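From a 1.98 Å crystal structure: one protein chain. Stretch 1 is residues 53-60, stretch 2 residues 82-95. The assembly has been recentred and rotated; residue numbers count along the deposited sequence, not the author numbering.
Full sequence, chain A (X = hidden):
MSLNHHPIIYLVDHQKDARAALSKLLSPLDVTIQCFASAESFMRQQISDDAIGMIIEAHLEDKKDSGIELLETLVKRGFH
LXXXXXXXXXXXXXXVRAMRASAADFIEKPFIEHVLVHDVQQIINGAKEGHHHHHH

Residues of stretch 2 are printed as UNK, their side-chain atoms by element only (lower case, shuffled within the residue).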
ATOM      1  N   GLY A  53      25.485   8.198   0.627  1.00 26.25           N
ATOM      2  CA  GLY A  53      24.541   7.436  -0.178  1.00 22.86           C
ATOM      3  C   GLY A  53      23.103   7.918  -0.112  1.00 21.72           C
ATOM      4  O   GLY A  53      22.791   8.882   0.594  1.00 20.27           O
HETATM    5  N   MSE A  54      22.227   7.249  -0.859  1.00 18.89           N
HETATM    6  CA  MSE A  54      20.811   7.595  -0.885  1.00 18.15           C
HETATM    7  C   MSE A  54      19.918   6.363  -1.049  1.00 17.87           C
HETATM    8  O   MSE A  54      20.333   5.340  -1.584  1.00 16.12           O
HETATM    9  CB  MSE A  54      20.508   8.576  -2.030  1.00 18.84           C
HETATM   10  CG  MSE A  54      21.038  10.001  -1.819  1.00 25.32           C
HETATM   11 SE   MSE A  54      20.378  11.293  -3.126  1.00 32.11          SE
HETATM   12  CE  MSE A  54      18.531  11.073  -2.794  1.00 23.51           C
ATOM     13  N   ILE A  55      18.688   6.484  -0.567  1.00 16.83           N
ATOM     14  CA  ILE A  55      17.681   5.433  -0.678  1.00 15.91           C
ATOM     15  C   ILE A  55      16.470   6.195  -1.188  1.00 17.30           C
ATOM     16  O   ILE A  55      16.053   7.195  -0.585  1.00 15.30           O
ATOM     17  CB  ILE A  55      17.361   4.790   0.667  1.00 15.44           C
ATOM     18  CG1 ILE A  55      18.631   4.152   1.240  1.00 18.63           C
ATOM     19  CG2 ILE A  55      16.248   3.753   0.492  1.00 19.91           C
ATOM     20  CD1 ILE A  55      18.420   3.393   2.550  1.00 18.62           C
ATOM     21  N   ILE A  56      15.922   5.743  -2.310  1.00 13.49           N
ATOM     22  CA  ILE A  56      14.800   6.440  -2.916  1.00 14.17           C
ATOM     23  C   ILE A  56      13.684   5.495  -3.344  1.00 15.10           C
ATOM     24  O   ILE A  56      13.939   4.455  -3.958  1.00 14.56           O
ATOM     25  CB  ILE A  56      15.277   7.235  -4.159  1.00 13.84           C
ATOM     26  CG1 ILE A  56      16.461   8.142  -3.789  1.00 16.52           C
ATOM     27  CG2 ILE A  56      14.146   8.060  -4.732  1.00 15.00           C
ATOM     28  CD1 ILE A  56      17.035   8.916  -5.000  1.00 20.36           C
ATOM     29  N   GLU A  57      12.456   5.871  -2.997  1.00 13.92           N
ATOM     30  CA  GLU A  57      11.259   5.122  -3.363  1.00 14.89           C
ATOM     31  C   GLU A  57      11.068   5.463  -4.835  1.00 14.58           C
ATOM     32  O   GLU A  57      11.064   6.636  -5.214  1.00 11.88           O
ATOM     33  CB  GLU A  57      10.063   5.600  -2.523  1.00 14.63           C
ATOM     34  CG  GLU A  57       8.671   5.413  -3.151  1.00 17.49           C
ATOM     35  CD  GLU A  57       8.305   3.968  -3.435  1.00 21.88           C
ATOM     36  OE1 GLU A  57       8.298   3.142  -2.493  1.00 19.03           O
ATOM     37  OE2 GLU A  57       8.016   3.657  -4.611  1.00 20.19           O
ATOM     38  N   ALA A  58      10.935   4.436  -5.664  1.00 12.58           N
ATOM     39  CA  ALA A  58      10.785   4.629  -7.101  1.00 12.63           C
ATOM     40  C   ALA A  58       9.566   5.428  -7.525  1.00 10.50           C
ATOM     41  O   ALA A  58       9.629   6.180  -8.503  1.00 14.11           O
ATOM     42  CB  ALA A  58      10.771   3.254  -7.829  1.00 10.69           C
ATOM     43  N   HIS A  59       8.464   5.268  -6.802  1.00 11.06           N
ATOM     44  CA  HIS A  59       7.218   5.937  -7.174  1.00 13.70           C
ATOM     45  C   HIS A  59       6.725   6.936  -6.132  1.00 15.16           C
ATOM     46  O   HIS A  59       5.654   6.759  -5.545  1.00 14.78           O
ATOM     47  CB  HIS A  59       6.146   4.879  -7.425  1.00 12.96           C
ATOM     48  CG  HIS A  59       6.611   3.748  -8.287  1.00 13.01           C
ATOM     49  ND1 HIS A  59       7.196   3.943  -9.519  1.00 14.93           N
ATOM     50  CD2 HIS A  59       6.579   2.409  -8.092  1.00 16.34           C
ATOM     51  CE1 HIS A  59       7.504   2.772 -10.047  1.00 16.65           C
ATOM     52  NE2 HIS A  59       7.140   1.823  -9.200  1.00 15.00           N
ATOM     53  N   LEU A  60       7.517   7.978  -5.911  1.00 15.27           N
ATOM     54  CA  LEU A  60       7.178   9.008  -4.938  1.00 16.41           C
ATOM     55  C   LEU A  60       5.788   9.583  -5.185  1.00 18.03           C
ATOM     56  O   LEU A  60       5.439   9.935  -6.311  1.00 17.34           O
ATOM     57  CB  LEU A  60       8.232  10.117  -4.969  1.00 16.57           C
ATOM     58  CG  LEU A  60       9.606   9.676  -4.456  1.00 14.82           C
ATOM     59  CD1 LEU A  60      10.662  10.699  -4.851  1.00 15.50           C
ATOM     60  CD2 LEU A  60       9.560   9.495  -2.944  1.00 14.31           C
ATOM     61  N   UNK A  82      26.045   6.475  -4.250  1.00 25.98           N
ATOM     62  CA  UNK A  82      25.486   5.129  -4.398  1.00 23.26           C
ATOM     63  C   UNK A  82      24.031   5.212  -3.971  1.00 21.31           C
ATOM     64  O   UNK A  82      23.735   5.654  -2.858  1.00 18.65           O
ATOM     65  c   UNK A  82      27.633   5.009  -3.418  1.00 27.51           C
ATOM     66  c   UNK A  82      27.226   6.459  -3.371  1.00 26.95           C
ATOM     67  c   UNK A  82      26.316   4.299  -3.426  1.00 23.29           C
ATOM     68  N   UNK A  83      23.126   4.799  -4.849  1.00 19.71           N
ATOM     69  CA  UNK A  83      21.709   4.877  -4.541  1.00 18.35           C
ATOM     70  C   UNK A  83      20.980   3.543  -4.593  1.00 19.33           C
ATOM     71  O   UNK A  83      21.110   2.781  -5.552  1.00 19.84           O
ATOM     72  o   UNK A  83      21.601   7.156  -5.365  1.00 20.99           O
ATOM     73  c   UNK A  83      19.520   5.929  -5.191  1.00 20.49           C
ATOM     74  c   UNK A  83      21.009   5.855  -5.496  1.00 19.75           C
ATOM     75  N   UNK A  84      20.216   3.276  -3.539  1.00 17.80           N
ATOM     76  CA  UNK A  84      19.414   2.064  -3.432  1.00 16.63           C
ATOM     77  C   UNK A  84      17.982   2.491  -3.773  1.00 15.56           C
ATOM     78  O   UNK A  84      17.406   3.338  -3.093  1.00 17.90           O
ATOM     79  c   UNK A  84      19.410   1.512  -1.981  1.00 17.53           C
ATOM     80  c   UNK A  84      20.902   0.748  -0.063  1.00 22.66           C
ATOM     81  c   UNK A  84      18.526   0.290  -1.896  1.00 17.35           C
ATOM     82  c   UNK A  84      20.828   1.168  -1.530  1.00 19.41           C
ATOM     83  N   UNK A  85      17.416   1.938  -4.836  1.00 15.14           N
ATOM     84  CA  UNK A  85      16.048   2.275  -5.206  1.00 11.83           C
ATOM     85  C   UNK A  85      15.105   1.182  -4.675  1.00 15.25           C
ATOM     86  O   UNK A  85      15.394  -0.006  -4.801  1.00 14.53           O
ATOM     87  c   UNK A  85      15.919   2.413  -6.735  1.00 14.70           C
ATOM     88  c   UNK A  85      14.465   2.606  -7.118  1.00 12.36           C
ATOM     89  c   UNK A  85      16.751   3.614  -7.214  1.00 12.91           C
ATOM     90  N   UNK A  86      13.998   1.593  -4.055  1.00 13.89           N
ATOM     91  CA  UNK A  86      13.035   0.657  -3.490  1.00 14.51           C
ATOM     92  C   UNK A  86      11.641   0.942  -4.037  1.00 16.98           C
ATOM     93  O   UNK A  86      11.313   2.080  -4.366  1.00 14.01           O
ATOM     94 se   UNK A  86      14.285   0.653   0.635  1.00 34.81          SE
ATOM     95  c   UNK A  86      13.012   0.779  -1.966  1.00 16.85           C
ATOM     96  c   UNK A  86      13.700  -1.165   0.941  1.00 29.71           C
ATOM     97  c   UNK A  86      14.377   0.571  -1.303  1.00 22.31           C
ATOM     98  N   UNK A  87      10.824  -0.097  -4.134  1.00 15.33           N
ATOM     99  CA  UNK A  87       9.467   0.065  -4.643  1.00 16.54           C
ATOM    100  C   UNK A  87       8.594  -1.064  -4.120  1.00 19.00           C
ATOM    101  O   UNK A  87       9.035  -2.206  -4.016  1.00 19.61           O
ATOM    102  c   UNK A  87       9.475   0.064  -6.182  1.00 14.21           C
ATOM    103  N   UNK A  88       7.365  -0.730  -3.756  1.00 23.82           N
ATOM    104  CA  UNK A  88       6.427  -1.727  -3.259  1.00 29.68           C
ATOM    105  C   UNK A  88       5.584  -2.183  -4.440  1.00 32.22           C
ATOM    106  O   UNK A  88       4.750  -3.083  -4.324  1.00 35.32           O
ATOM    107  o   UNK A  88       4.994   0.111  -2.581  1.00 37.89           O
ATOM    108  c   UNK A  88       5.544  -1.125  -2.165  1.00 30.65           C
ATOM    109  N   UNK A  89       5.832  -1.545  -5.579  1.00 31.95           N
ATOM    110  CA  UNK A  89       5.146  -1.825  -6.829  1.00 34.33           C
ATOM    111  C   UNK A  89       6.162  -1.669  -7.948  1.00 34.10           C
ATOM    112  O   UNK A  89       6.864  -0.656  -8.021  1.00 34.01           O
ATOM    113  c   UNK A  89       4.007  -0.829  -7.038  1.00 37.17           C
ATOM    114  o   UNK A  89       3.436  -0.977  -8.323  1.00 40.37           O
ATOM    115  N   UNK A  90       6.261  -2.659  -8.827  1.00 31.24           N
ATOM    116  CA  UNK A  90       7.232  -2.525  -9.896  1.00 30.34           C
ATOM    117  C   UNK A  90       7.108  -3.497 -11.054  1.00 27.43           C
ATOM    118  O   UNK A  90       6.863  -4.685 -10.857  1.00 24.73           O
ATOM    119  c   UNK A  90       8.640  -2.638  -9.314  1.00 32.31           C
ATOM    120  o   UNK A  90       9.609  -2.686 -10.349  1.00 38.87           O
ATOM    121  N   UNK A  91       7.274  -2.976 -12.264  1.00 23.81           N
ATOM    122  CA  UNK A  91       7.255  -3.811 -13.447  1.00 22.76           C
ATOM    123  C   UNK A  91       8.694  -3.862 -13.934  1.00 20.70           C
ATOM    124  O   UNK A  91       9.563  -3.177 -13.396  1.00 20.07           O
ATOM    125  o   UNK A  91       5.595  -1.128 -15.242  1.00 25.90           O
ATOM    126  o   UNK A  91       7.745  -1.354 -14.845  1.00 24.47           O
ATOM    127  c   UNK A  91       6.580  -1.810 -14.890  1.00 24.18           C
ATOM    128  c   UNK A  91       6.319  -3.265 -14.541  1.00 22.64           C
ATOM    129  N   UNK A  92       8.953  -4.680 -14.942  1.00 19.62           N
ATOM    130  CA  UNK A  92      10.304  -4.817 -15.456  1.00 18.64           C
ATOM    131  C   UNK A  92      10.925  -3.517 -15.984  1.00 18.51           C
ATOM    132  O   UNK A  92      12.076  -3.219 -15.677  1.00 18.50           O
ATOM    133  c   UNK A  92      10.003  -7.265 -16.004  1.00 23.29           C
ATOM    134  c   UNK A  92      10.364  -5.888 -16.570  1.00 18.70           C
ATOM    135  c   UNK A  92      11.723  -5.913 -17.183  1.00 17.05           C
ATOM    136  c   UNK A  92      10.727  -7.622 -14.747  1.00 22.64           C
ATOM    137  N   UNK A  93      10.179  -2.734 -16.791  1.00 18.78           N
ATOM    138  CA  UNK A  93      10.766  -1.486 -17.305  1.00 17.63           C
ATOM    139  C   UNK A  93      11.252  -0.529 -16.212  1.00 17.17           C
ATOM    140  O   UNK A  93      12.277   0.126 -16.367  1.00 16.64           O
ATOM    141  c   UNK A  93       8.987  -2.135 -18.709  1.00 20.72           C
ATOM    142  c   UNK A  93       9.642  -0.899 -18.155  1.00 18.72           C
ATOM    143  c   UNK A  93       8.902  -3.019 -17.468  1.00 18.21           C
ATOM    144  N   UNK A  94      10.520  -0.451 -15.108  1.00 17.31           N
ATOM    145  CA  UNK A  94      10.924   0.421 -14.005  1.00 15.21           C
ATOM    146  C   UNK A  94      12.278  -0.033 -13.417  1.00 15.81           C
ATOM    147  O   UNK A  94      13.173   0.785 -13.169  1.00 16.58           O
ATOM    148  c   UNK A  94      10.365   1.055 -11.614  1.00 12.59           C
ATOM    149  c   UNK A  94       9.833   0.447 -12.917  1.00 14.19           C
ATOM    150  o   UNK A  94       8.717   1.211 -13.397  1.00 15.68           O
ATOM    151  N   UNK A  95      12.425  -1.336 -13.214  1.00 15.63           N
ATOM    152  CA  UNK A  95      13.674  -1.896 -12.681  1.00 14.73           C
ATOM    153  C   UNK A  95      14.825  -1.585 -13.628  1.00 14.52           C
ATOM    154  O   UNK A  95      15.896  -1.157 -13.202  1.00 15.04           O
ATOM    155  c   UNK A  95      13.543  -3.415 -12.500  1.00 13.16           C
TER
HETATM  156  O   HOH W   1       6.294   1.591  -4.663  1.00 25.40           O

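Position 82 has three side-chain carbons closing a ring onto the backbone N, and its O accepts from Met-54 N at 3.0 Å (N-H...O 153°). The ring defines Pro-82.

Position 83 carries one carbon bearing an oxygen and a carbon; the oxygen lies 3.8 Å from Met-54 CB and the outer carbon 3.9 Å from Ile-56 CD1. This is Thr-83.

At 84 there are four carbons, forked at the first, with one arm two carbons long; CB is 4.2 Å from Ile-55 CG1. This is Ile-84.

Position 85 has three carbons, one carrying the other two, and one of the outer pair meets Ala-58 CB at 3.8 Å, hence Val-85.

The side chain at 86 is unbranched, two carbons, selenium and a last carbon, with the selenium packed 3.7 Å from Ile-55 CG2, so it is selenomethionine, Met-86.

A single carbon at 87, the CB, lies 3.8 Å from Ala-58 CB and 4.2 Å from His-59 CD2. It gives Ala-87.

Positions 88, 89 and 90 each have one carbon followed by one oxygen. The N of 88 donates to water 1 (2.7 Å), which in turn donates to Glu-57 OE2 (2.7 Å). The O of 89 accepts a weak bond from His-59 NE2 (2.8 Å, but only 127° at the hydrogen), lying near the plane of the imidazole at its edge. Position 90 touches stretch 1 through its CA, 4.4 Å from His-59 NE2. These are Ser-88, Ser-89 and Ser-90.

Position 91 has two carbons, the second carrying two oxygens, without contact to stretch 1: Asp-91, the helix N-cap.

Four carbons at 92, forked at the first with one two-carbon arm, and three carbons ringed onto N at 93 do not reach stretch 1. They give Ile-92 and Pro-93.

Position 94 repeats the carbon bearing one oxygen and one carbon; the outer carbon approaches His-59 CE1 at 3.7 Å. This is Thr-94, whose N donates to Asp-91 OD1 (2.9 Å, 157°), the capping bond.

A single carbon at 95, out of reach, is Ala-95.

The contact is a parallel strand pair, its axes inclined by 15°. Stretch 1 engages through alternate residues: Ile-84 N donates to Met-54 O (2.8 Å), Ile-56 N to Ile-84 O (2.9 Å), Met-86 N to Ile-56 O (2.9 Å) and Ala-58 N to Met-86 O (2.7 Å). Ile-55 and Glu-57 share one sheet face with Ile-84 and Met-86; Met-54 and Ile-56 share the other with Thr-83 and Val-85. Beyond the strands, Glu-57 OE2 accepts from His-59 N (2.8 Å) as well as from the water, linking the turn of stretch 1 to the serine loop. Altogether 648 Å² is buried.

Stretch 2 (82-95) PTIVMASSSDIPTA
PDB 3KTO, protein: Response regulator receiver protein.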